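PDB 4ARU: histidine acid phosphatase from Hafnia alvei, which belongs to branch 2 of the histidine phosphatase superfamily, the group of the histidine acid phosphatases and phytases. Local coordinates for residues K268-L282 against F398-L412. Sequence-based numbering, arbitrary orientation.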
ATOM      1  N   LYS A 268      10.810  -6.071   7.853  1.00  9.06           N
ATOM      2  CA  LYS A 268      10.438  -6.830   9.051  1.00  9.73           C
ATOM      3  C   LYS A 268      10.376  -5.947  10.278  1.00 10.28           C
ATOM      4  O   LYS A 268       9.625  -6.267  11.206  1.00 10.39           O
ATOM      5  CB  LYS A 268      11.349  -8.026   9.286  1.00 11.11           C
ATOM      6  CG  LYS A 268      12.721  -7.646   9.763  1.00 12.48           C
ATOM      7  CD  LYS A 268      13.666  -8.816   9.699  1.00 14.13           C
ATOM      8  CE  LYS A 268      14.947  -8.513  10.413  1.00 15.67           C
ATOM      9  NZ  LYS A 268      15.855  -9.697  10.547  1.00 17.38           N
ATOM     10  N   HIS A 269      11.137  -4.848  10.316  1.00 10.28           N
ATOM     11  CA  HIS A 269      11.082  -3.953  11.473  1.00 10.78           C
ATOM     12  C   HIS A 269       9.798  -3.148  11.434  1.00 10.88           C
ATOM     13  O   HIS A 269       9.280  -2.802  12.499  1.00 12.54           O
ATOM     14  CB  HIS A 269      12.312  -3.045  11.562  1.00 11.17           C
ATOM     15  CG  HIS A 269      13.505  -3.716  12.136  1.00 11.69           C
ATOM     16  ND1 HIS A 269      14.362  -4.511  11.390  1.00 11.90           N
ATOM     17  CD2 HIS A 269      13.994  -3.729  13.397  1.00 12.53           C
ATOM     18  CE1 HIS A 269      15.294  -5.007  12.176  1.00 12.86           C
ATOM     19  NE2 HIS A 269      15.126  -4.511  13.388  1.00 13.24           N
ATOM     20  N   ASN A 270       9.307  -2.793  10.252  1.00 10.18           N
ATOM     21  CA  ASN A 270       8.111  -1.960  10.134  1.00 10.53           C
ATOM     22  C   ASN A 270       6.844  -2.782  10.007  1.00  9.05           C
ATOM     23  O   ASN A 270       5.755  -2.268  10.298  1.00  8.49           O
ATOM     24  CB  ASN A 270       8.257  -0.999   8.969  1.00 11.80           C
ATOM     25  CG  ASN A 270       9.309   0.073   9.213  1.00 15.49           C
ATOM     26  OD1 ASN A 270       9.099   0.974   9.996  1.00 20.96           O
ATOM     27  ND2 ASN A 270      10.458  -0.032   8.544  1.00 19.00           N
ATOM     28  N   GLY A 271       6.991  -4.050   9.596  1.00  7.98           N
ATOM     29  CA  GLY A 271       5.881  -4.894   9.226  1.00  7.18           C
ATOM     30  C   GLY A 271       5.513  -6.028  10.148  1.00  6.85           C
ATOM     31  O   GLY A 271       4.511  -6.700   9.911  1.00  6.48           O
ATOM     32  N   THR A 272       6.322  -6.283  11.150  1.00  7.27           N
ATOM     33  CA  THR A 272       6.097  -7.433  12.041  1.00  7.36           C
ATOM     34  C   THR A 272       4.704  -7.378  12.695  1.00  7.32           C
ATOM     35  O   THR A 272       3.971  -8.366  12.636  1.00  7.06           O
ATOM     36  CB  THR A 272       7.267  -7.667  13.009  1.00  7.86           C
ATOM     37  OG1 THR A 272       8.324  -8.285  12.254  1.00  7.80           O
ATOM     38  CG2 THR A 272       6.906  -8.576  14.078  1.00  8.24           C
ATOM     39  N   PRO A 273       4.329  -6.251  13.320  1.00  7.56           N
ATOM     40  CA  PRO A 273       3.000  -6.260  13.923  1.00  7.76           C
ATOM     41  C   PRO A 273       1.893  -6.570  12.955  1.00  7.40           C
ATOM     42  O   PRO A 273       0.968  -7.344  13.296  1.00  7.57           O
ATOM     43  CB  PRO A 273       2.894  -4.849  14.522  1.00  7.86           C
ATOM     44  CG  PRO A 273       4.321  -4.581  14.950  1.00  8.19           C
ATOM     45  CD  PRO A 273       5.142  -5.109  13.769  1.00  7.91           C
ATOM     46  N   LEU A 274       1.926  -6.011  11.783  1.00  7.55           N
ATOM     47  CA  LEU A 274       0.864  -6.266  10.841  1.00  7.74           C
ATOM     48  C   LEU A 274       0.861  -7.698  10.369  1.00  7.36           C
ATOM     49  O   LEU A 274      -0.205  -8.326  10.239  1.00  6.91           O
ATOM     50  CB  LEU A 274       0.919  -5.296   9.648  1.00  8.05           C
ATOM     51  CG  LEU A 274       0.234  -3.939   9.786  1.00  9.15           C
ATOM     52  CD1 LEU A 274       0.630  -3.032   8.633  1.00  9.16           C
ATOM     53  CD2 LEU A 274      -1.273  -4.152   9.834  1.00  9.40           C
ATOM     54  N   LEU A 275       2.033  -8.232  10.058  1.00  7.20           N
ATOM     55  CA  LEU A 275       2.061  -9.612   9.567  1.00  7.30           C
ATOM     56  C   LEU A 275       1.576 -10.554  10.662  1.00  7.62           C
ATOM     57  O   LEU A 275       0.816 -11.507  10.370  1.00  7.36           O
ATOM     58  CB  LEU A 275       3.438 -10.016   9.040  1.00  7.55           C
ATOM     59  CG  LEU A 275       3.455 -11.374   8.309  1.00  7.78           C
ATOM     60  CD1 LEU A 275       2.608 -11.324   7.083  1.00  7.45           C
ATOM     61  CD2 LEU A 275       4.889 -11.727   7.949  1.00  8.51           C
ATOM     62  N   GLN A 276       1.982 -10.337  11.908  1.00  8.10           N
ATOM     63  CA  GLN A 276       1.496 -11.195  12.971  1.00  8.86           C
ATOM     64  C   GLN A 276      -0.029 -11.097  13.107  1.00  8.53           C
ATOM     65  O   GLN A 276      -0.720 -12.105  13.318  1.00  8.59           O
ATOM     66  CB  GLN A 276       2.168 -10.807  14.314  1.00  9.92           C
ATOM     67  CG  GLN A 276       2.023 -11.774  15.451  1.00 11.34           C
ATOM     68  CD  GLN A 276       3.102 -12.833  15.468  1.00 12.38           C
ATOM     69  OE1 GLN A 276       3.887 -13.047  14.484  1.00 12.99           O
ATOM     70  NE2 GLN A 276       3.177 -13.493  16.576  1.00 13.89           N
ATOM     71  N   THR A 277      -0.551  -9.879  13.050  1.00  8.15           N
ATOM     72  CA  THR A 277      -1.986  -9.638  13.148  1.00  8.34           C
ATOM     73  C   THR A 277      -2.767 -10.344  12.029  1.00  7.99           C
ATOM     74  O   THR A 277      -3.778 -11.012  12.272  1.00  8.01           O
ATOM     75  CB  THR A 277      -2.252  -8.137  13.153  1.00  8.15           C
ATOM     76  OG1 THR A 277      -1.676  -7.602  14.344  1.00  8.56           O
ATOM     77  CG2 THR A 277      -3.723  -7.785  13.199  1.00  8.31           C
ATOM     78  N   ILE A 278      -2.261 -10.209  10.815  1.00  7.41           N
ATOM     79  CA  ILE A 278      -2.885 -10.854   9.650  1.00  7.54           C
ATOM     80  C   ILE A 278      -2.872 -12.369   9.797  1.00  7.61           C
ATOM     81  O   ILE A 278      -3.912 -13.056   9.650  1.00  7.54           O
ATOM     82  CB  ILE A 278      -2.160 -10.432   8.348  1.00  7.64           C
ATOM     83  CG1 ILE A 278      -2.457  -8.970   8.060  1.00  7.63           C
ATOM     84  CG2 ILE A 278      -2.595 -11.308   7.172  1.00  7.82           C
ATOM     85  CD1 ILE A 278      -1.555  -8.299   7.064  1.00  7.80           C
ATOM     86  N   ALA A 279      -1.712 -12.924  10.137  1.00  7.45           N
ATOM     87  CA  ALA A 279      -1.594 -14.353  10.314  1.00  8.00           C
ATOM     88  C   ALA A 279      -2.525 -14.873  11.406  1.00  8.54           C
ATOM     89  O   ALA A 279      -3.229 -15.887  11.250  1.00  8.76           O
ATOM     90  CB  ALA A 279      -0.150 -14.726  10.642  1.00  8.34           C
ATOM     91  N   HIS A 280      -2.518 -14.224  12.556  1.00  9.15           N
ATOM     92  CA  HIS A 280      -3.394 -14.586  13.636  1.00 10.07           C
ATOM     93  C   HIS A 280      -4.873 -14.569  13.201  1.00  9.54           C
ATOM     94  O   HIS A 280      -5.641 -15.493  13.489  1.00  9.73           O
ATOM     95  CB  HIS A 280      -3.181 -13.631  14.809  1.00 11.05           C
ATOM     96  CG  HIS A 280      -4.073 -13.934  15.952  1.00 12.56           C
ATOM     97  ND1 HIS A 280      -5.302 -13.345  16.108  1.00 13.67           N
ATOM     98  CD2 HIS A 280      -3.949 -14.812  16.969  1.00 13.98           C
ATOM     99  CE1 HIS A 280      -5.900 -13.833  17.177  1.00 14.17           C
ATOM    100  NE2 HIS A 280      -5.091 -14.717  17.731  1.00 15.13           N
ATOM    101  N   ALA A 281      -5.238 -13.552  12.427  1.00  8.66           N
ATOM    102  CA  ALA A 281      -6.640 -13.386  11.975  1.00  9.01           C
ATOM    103  C   ALA A 281      -7.010 -14.504  11.004  1.00  9.29           C
ATOM    104  O   ALA A 281      -8.177 -14.880  10.916  1.00 10.40           O
ATOM    105  CB  ALA A 281      -6.862 -12.072  11.331  1.00  8.60           C
ATOM    106  N   LEU A 282      -6.018 -15.063  10.301  1.00  8.80           N
ATOM    107  CA  LEU A 282      -6.248 -16.153   9.347  1.00  8.83           C
ATOM    108  C   LEU A 282      -6.273 -17.512  10.000  1.00  9.68           C
ATOM    109  O   LEU A 282      -6.607 -18.507   9.346  1.00  9.70           O
ATOM    110  CB  LEU A 282      -5.196 -16.114   8.244  1.00  8.37           C
ATOM    111  CG  LEU A 282      -5.217 -14.914   7.323  1.00  7.97           C
ATOM    112  CD1 LEU A 282      -3.923 -14.782   6.525  1.00  8.00           C
ATOM    113  CD2 LEU A 282      -6.378 -14.986   6.356  1.00  7.73           C
ATOM    114  N   PHE A 398       2.059 -21.337   5.604  1.00  9.53           N
ATOM    115  CA  PHE A 398       1.996 -19.876   5.699  1.00  8.99           C
ATOM    116  C   PHE A 398       2.438 -19.449   7.096  1.00  9.33           C
ATOM    117  O   PHE A 398       3.261 -18.510   7.226  1.00  9.50           O
ATOM    118  CB  PHE A 398       0.572 -19.412   5.431  1.00  8.64           C
ATOM    119  CG  PHE A 398       0.407 -17.913   5.459  1.00  8.02           C
ATOM    120  CD1 PHE A 398       0.688 -17.149   4.325  1.00  7.65           C
ATOM    121  CD2 PHE A 398      -0.063 -17.265   6.588  1.00  7.99           C
ATOM    122  CE1 PHE A 398       0.560 -15.793   4.329  1.00  7.31           C
ATOM    123  CE2 PHE A 398      -0.169 -15.902   6.612  1.00  7.58           C
ATOM    124  CZ  PHE A 398       0.101 -15.166   5.482  1.00  7.06           C
ATOM    125  N   SER A 399       1.925 -20.104   8.127  1.00 10.08           N
ATOM    126  CA  SER A 399       2.284 -19.791   9.517  1.00 10.73           C
ATOM    127  C   SER A 399       3.763 -19.891   9.761  1.00 11.45           C
ATOM    128  O   SER A 399       4.349 -19.075  10.445  1.00 11.71           O
ATOM    129  CB  SER A 399       1.567 -20.715  10.475  1.00 11.42           C
ATOM    130  OG  SER A 399       0.164 -20.496  10.384  1.00 11.62           O
ATOM    131  N   ARG A 400       4.383 -20.918   9.188  1.00 12.48           N
ATOM    132  CA  ARG A 400       5.813 -21.157   9.444  1.00 13.94           C
ATOM    133  C   ARG A 400       6.613 -20.072   8.723  1.00 13.07           C
ATOM    134  O   ARG A 400       7.581 -19.509   9.276  1.00 13.12           O
ATOM    135  CB  ARG A 400       6.242 -22.569   8.971  1.00 15.99           C
ATOM    136  CG  ARG A 400       7.655 -22.925   9.416  1.00 19.35           C
ATOM    137  CD  ARG A 400       7.696 -23.231  10.896  1.00 22.34           C
ATOM    138  NE  ARG A 400       7.178 -24.558  11.259  1.00 26.10           N
ATOM    139  CZ  ARG A 400       7.913 -25.670  11.401  1.00 29.98           C
ATOM    140  NH1 ARG A 400       9.231 -25.659  11.179  1.00 32.84           N
ATOM    141  NH2 ARG A 400       7.319 -26.815  11.755  1.00 31.97           N
ATOM    142  N   LEU A 401       6.196 -19.705   7.519  1.00 12.13           N
ATOM    143  CA  LEU A 401       6.823 -18.611   6.796  1.00 12.16           C
ATOM    144  C   LEU A 401       6.766 -17.276   7.565  1.00 11.56           C
ATOM    145  O   LEU A 401       7.770 -16.533   7.666  1.00 11.66           O
ATOM    146  CB  LEU A 401       6.244 -18.457   5.403  1.00 12.78           C
ATOM    147  CG  LEU A 401       6.504 -19.595   4.436  1.00 13.51           C
ATOM    148  CD1 LEU A 401       5.728 -19.300   3.169  1.00 13.26           C
ATOM    149  CD2 LEU A 401       7.986 -19.696   4.099  1.00 14.54           C
ATOM    150  N   VAL A 402       5.613 -16.967   8.141  1.00 10.45           N
ATOM    151  CA  VAL A 402       5.468 -15.799   8.975  1.00 10.37           C
ATOM    152  C   VAL A 402       6.406 -15.875  10.156  1.00 10.96           C
ATOM    153  O   VAL A 402       7.110 -14.899  10.459  1.00 10.40           O
ATOM    154  CB  VAL A 402       3.998 -15.626   9.406  1.00  9.79           C
ATOM    155  CG1 VAL A 402       3.873 -14.537  10.462  1.00  9.78           C
ATOM    156  CG2 VAL A 402       3.174 -15.314   8.164  1.00  8.82           C
ATOM    157  N   SER A 403       6.443 -17.008  10.849  1.00 12.30           N
ATOM    158  CA  SER A 403       7.280 -17.171  12.027  1.00 13.93           C
ATOM    159  C   SER A 403       8.763 -16.938  11.762  1.00 14.56           C
ATOM    160  O   SER A 403       9.470 -16.446  12.639  1.00 14.75           O
ATOM    161  CB  SER A 403       7.039 -18.526  12.657  1.00 14.98           C
ATOM    162  OG  SER A 403       7.689 -19.603  11.955  1.00 16.59           O
ATOM    163  N   HIS A 404       9.210 -17.253  10.548  1.00 15.13           N
ATOM    164  CA  HIS A 404      10.609 -17.051  10.159  1.00 16.16           C
ATOM    165  C   HIS A 404      10.861 -15.655   9.605  1.00 14.94           C
ATOM    166  O   HIS A 404      11.998 -15.207   9.570  1.00 15.58           O
ATOM    167  CB  HIS A 404      11.045 -18.115   9.143  1.00 18.39           C
ATOM    168  CG  HIS A 404      11.292 -19.461   9.752  1.00 21.50           C
ATOM    169  ND1 HIS A 404      12.067 -19.640  10.879  1.00 25.66           N
ATOM    170  CD2 HIS A 404      10.915 -20.705   9.356  1.00 24.57           C
ATOM    171  CE1 HIS A 404      12.112 -20.928  11.183  1.00 26.51           C
ATOM    172  NE2 HIS A 404      11.419 -21.594  10.274  1.00 26.59           N
ATOM    173  N   SER A 405       9.830 -14.922   9.183  1.00 13.21           N
ATOM    174  CA  SER A 405      10.043 -13.591   8.606  1.00 13.14           C
ATOM    175  C   SER A 405       9.930 -12.436   9.617  1.00 12.62           C
ATOM    176  O   SER A 405      10.594 -11.433   9.452  1.00 12.25           O
ATOM    177  CB  SER A 405       9.109 -13.302   7.436  1.00 14.00           C
ATOM    178  OG  SER A 405       7.808 -13.098   7.863  1.00 16.79           O
ATOM    179  N   VAL A 406       9.204 -12.654  10.697  1.00 12.14           N
ATOM    180  CA  VAL A 406       9.042 -11.608  11.693  1.00 11.87           C
ATOM    181  C   VAL A 406      10.337 -11.345  12.420  1.00 12.27           C
ATOM    182  O   VAL A 406      11.236 -12.207  12.527  1.00 12.89           O
ATOM    183  CB  VAL A 406       7.900 -11.915  12.687  1.00 11.82           C
ATOM    184  CG1 VAL A 406       6.548 -11.871  11.964  1.00 11.25           C
ATOM    185  CG2 VAL A 406       8.166 -13.196  13.429  1.00 12.59           C
ATOM    186  N   GLU A 407      10.429 -10.123  12.933  1.00 12.34           N
ATOM    187  CA  GLU A 407      11.488  -9.741  13.852  1.00 13.27           C
ATOM    188  C   GLU A 407      10.954  -9.807  15.286  1.00 13.29           C
ATOM    189  O   GLU A 407      10.086  -9.033  15.637  1.00 12.35           O
ATOM    190  CB  GLU A 407      11.959  -8.338  13.554  1.00 14.16           C
ATOM    191  CG  GLU A 407      12.963  -7.716  14.518  1.00 16.11           C
ATOM    192  CD  GLU A 407      14.079  -8.661  14.921  1.00 18.67           C
ATOM    193  OE1 GLU A 407      14.805  -9.108  13.963  1.00 21.07           O
ATOM    194  OE2 GLU A 407      14.260  -8.989  16.149  1.00 21.32           O
ATOM    195  N   PRO A 408      11.438 -10.740  16.088  1.00 13.86           N
ATOM    196  CA  PRO A 408      10.864 -10.851  17.425  1.00 14.43           C
ATOM    197  C   PRO A 408      10.911  -9.575  18.264  1.00 14.64           C
ATOM    198  O   PRO A 408      10.004  -9.343  19.067  1.00 15.05           O
ATOM    199  CB  PRO A 408      11.710 -11.918  18.075  1.00 15.40           C
ATOM    200  CG  PRO A 408      12.172 -12.773  16.943  1.00 15.29           C
ATOM    201  CD  PRO A 408      12.413 -11.814  15.831  1.00 14.55           C
ATOM    202  N   ALA A 409      11.955  -8.757  18.119  1.00 14.51           N
ATOM    203  CA  ALA A 409      12.041  -7.500  18.878  1.00 14.74           C
ATOM    204  C   ALA A 409      10.951  -6.502  18.519  1.00 13.70           C
ATOM    205  O   ALA A 409      10.728  -5.552  19.286  1.00 13.94           O
ATOM    206  CB  ALA A 409      13.415  -6.860  18.690  1.00 15.12           C
ATOM    207  N   CYS A 410      10.272  -6.708  17.381  1.00 12.86           N
ATOM    208  CA  CYS A 410       9.285  -5.782  16.889  1.00 12.61           C
ATOM    209  C   CYS A 410       7.863  -6.269  17.072  1.00 12.37           C
ATOM    210  O   CYS A 410       6.952  -5.632  16.560  1.00 11.60           O
ATOM    211  CB  CYS A 410       9.564  -5.565  15.406  1.00 12.40           C
ATOM    212  SG  CYS A 410      11.155  -4.749  15.094  1.00 13.81           S
ATOM    213  N   GLN A 411       7.692  -7.383  17.790  1.00 13.41           N
ATOM    214  CA  GLN A 411       6.365  -7.851  18.180  1.00 13.97           C
ATOM    215  C   GLN A 411       5.747  -6.897  19.200  1.00 15.17           C
ATOM    216  O   GLN A 411       6.449  -6.318  20.026  1.00 16.05           O
ATOM    217  CB  GLN A 411       6.424  -9.273  18.727  1.00 14.59           C
ATOM    218  CG  GLN A 411       6.882 -10.294  17.705  1.00 14.34           C
ATOM    219  CD  GLN A 411       5.795 -10.771  16.731  1.00 14.03           C
ATOM    220  OE1 GLN A 411       4.673 -10.209  16.609  1.00 15.59           O
ATOM    221  NE2 GLN A 411       6.140 -11.789  15.975  1.00 14.03           N
ATOM    222  N   LEU A 412       4.432  -6.698  19.091  1.00 15.56           N
ATOM    223  CA  LEU A 412       3.759  -5.820  20.050  1.00 17.10           C
ATOM    224  C   LEU A 412       3.776  -6.445  21.433  1.00 19.88           C
ATOM    225  O   LEU A 412       3.443  -7.617  21.581  1.00 19.21           O
ATOM    226  CB  LEU A 412       2.349  -5.497  19.580  1.00 16.58           C
ATOM    227  CG  LEU A 412       2.232  -4.744  18.263  1.00 16.15           C
ATOM    228  CD1 LEU A 412       0.781  -4.401  17.976  1.00 16.47           C
ATOM    229  CD2 LEU A 412       3.125  -3.500  18.194  1.00 16.30           C
TER
HETATM  230  O   HOH W   1      17.110  -7.994  12.650  1.00 34.13           O
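An antiparallel helix pair packed beside the mixed sheet sets Leu275 against Val402 and Ala279 against Phe398, and the C-terminal tail continues the contact along the first helix. The axes of the helical segments 268-282 and 398-405 come within 10.3 Å, their N-to-C directions 161° apart. Leu275 and Val402 reach toward each other tip to tip, Leu275 CG lying 3.8 Å from Val402 CG1, while Ala279 CB rests against the same valine. With CG anti to its backbone N (chi1 -178°), Phe398 brings its ring obliquely to Leu282 CD1, 3.9 Å from Phe398 CE2, the two side chains crossing at about a right angle; both also touch Phe338 of strand 335-342.

After Ser405 the chain leaves the helix, runs extended through Val406 and Glu407 and enters a short 3-10 segment at 408-410; Thr272 OG1 holds the start of this tail. This hydroxyl donates to Lys268 O on a lone pair and accepts a nearly straight bond from Glu407 N (2.9 Å to Thr272 OG1). Glu407 CG lies over one face of the His269 ring, a CH-pi contact. Its OE2 accepts from Ala409 N, whereas OE1 forms a long salt bridge with Lys268 NZ (3.6 Å from Glu407 OE1), and a water accepts from NZ and donates to OE1. Cys410 SG, disulfide-bonded to Cys135, approaches the His269 ring obliquely, 3.5 Å from His269 CD2. The carboxamides of Gln276 and Gln411 are turned 66° apart, and Gln411 NE2 donates to Gln276 OE1 (3.0 Å) from above the carbonyl plane; Gln276 NE2 donates to Thr287 O, which helps fix this amide's rotation. Pro273, lacking an N-H for the preceding turn, sits at the first helix's kink, and Leu412 CD2 packs on its CG. Paired antiparallel helices beside the mixed sheet, with a disulfide-linked tail alongside, build this part of the histidine phosphatase alpha/beta domain.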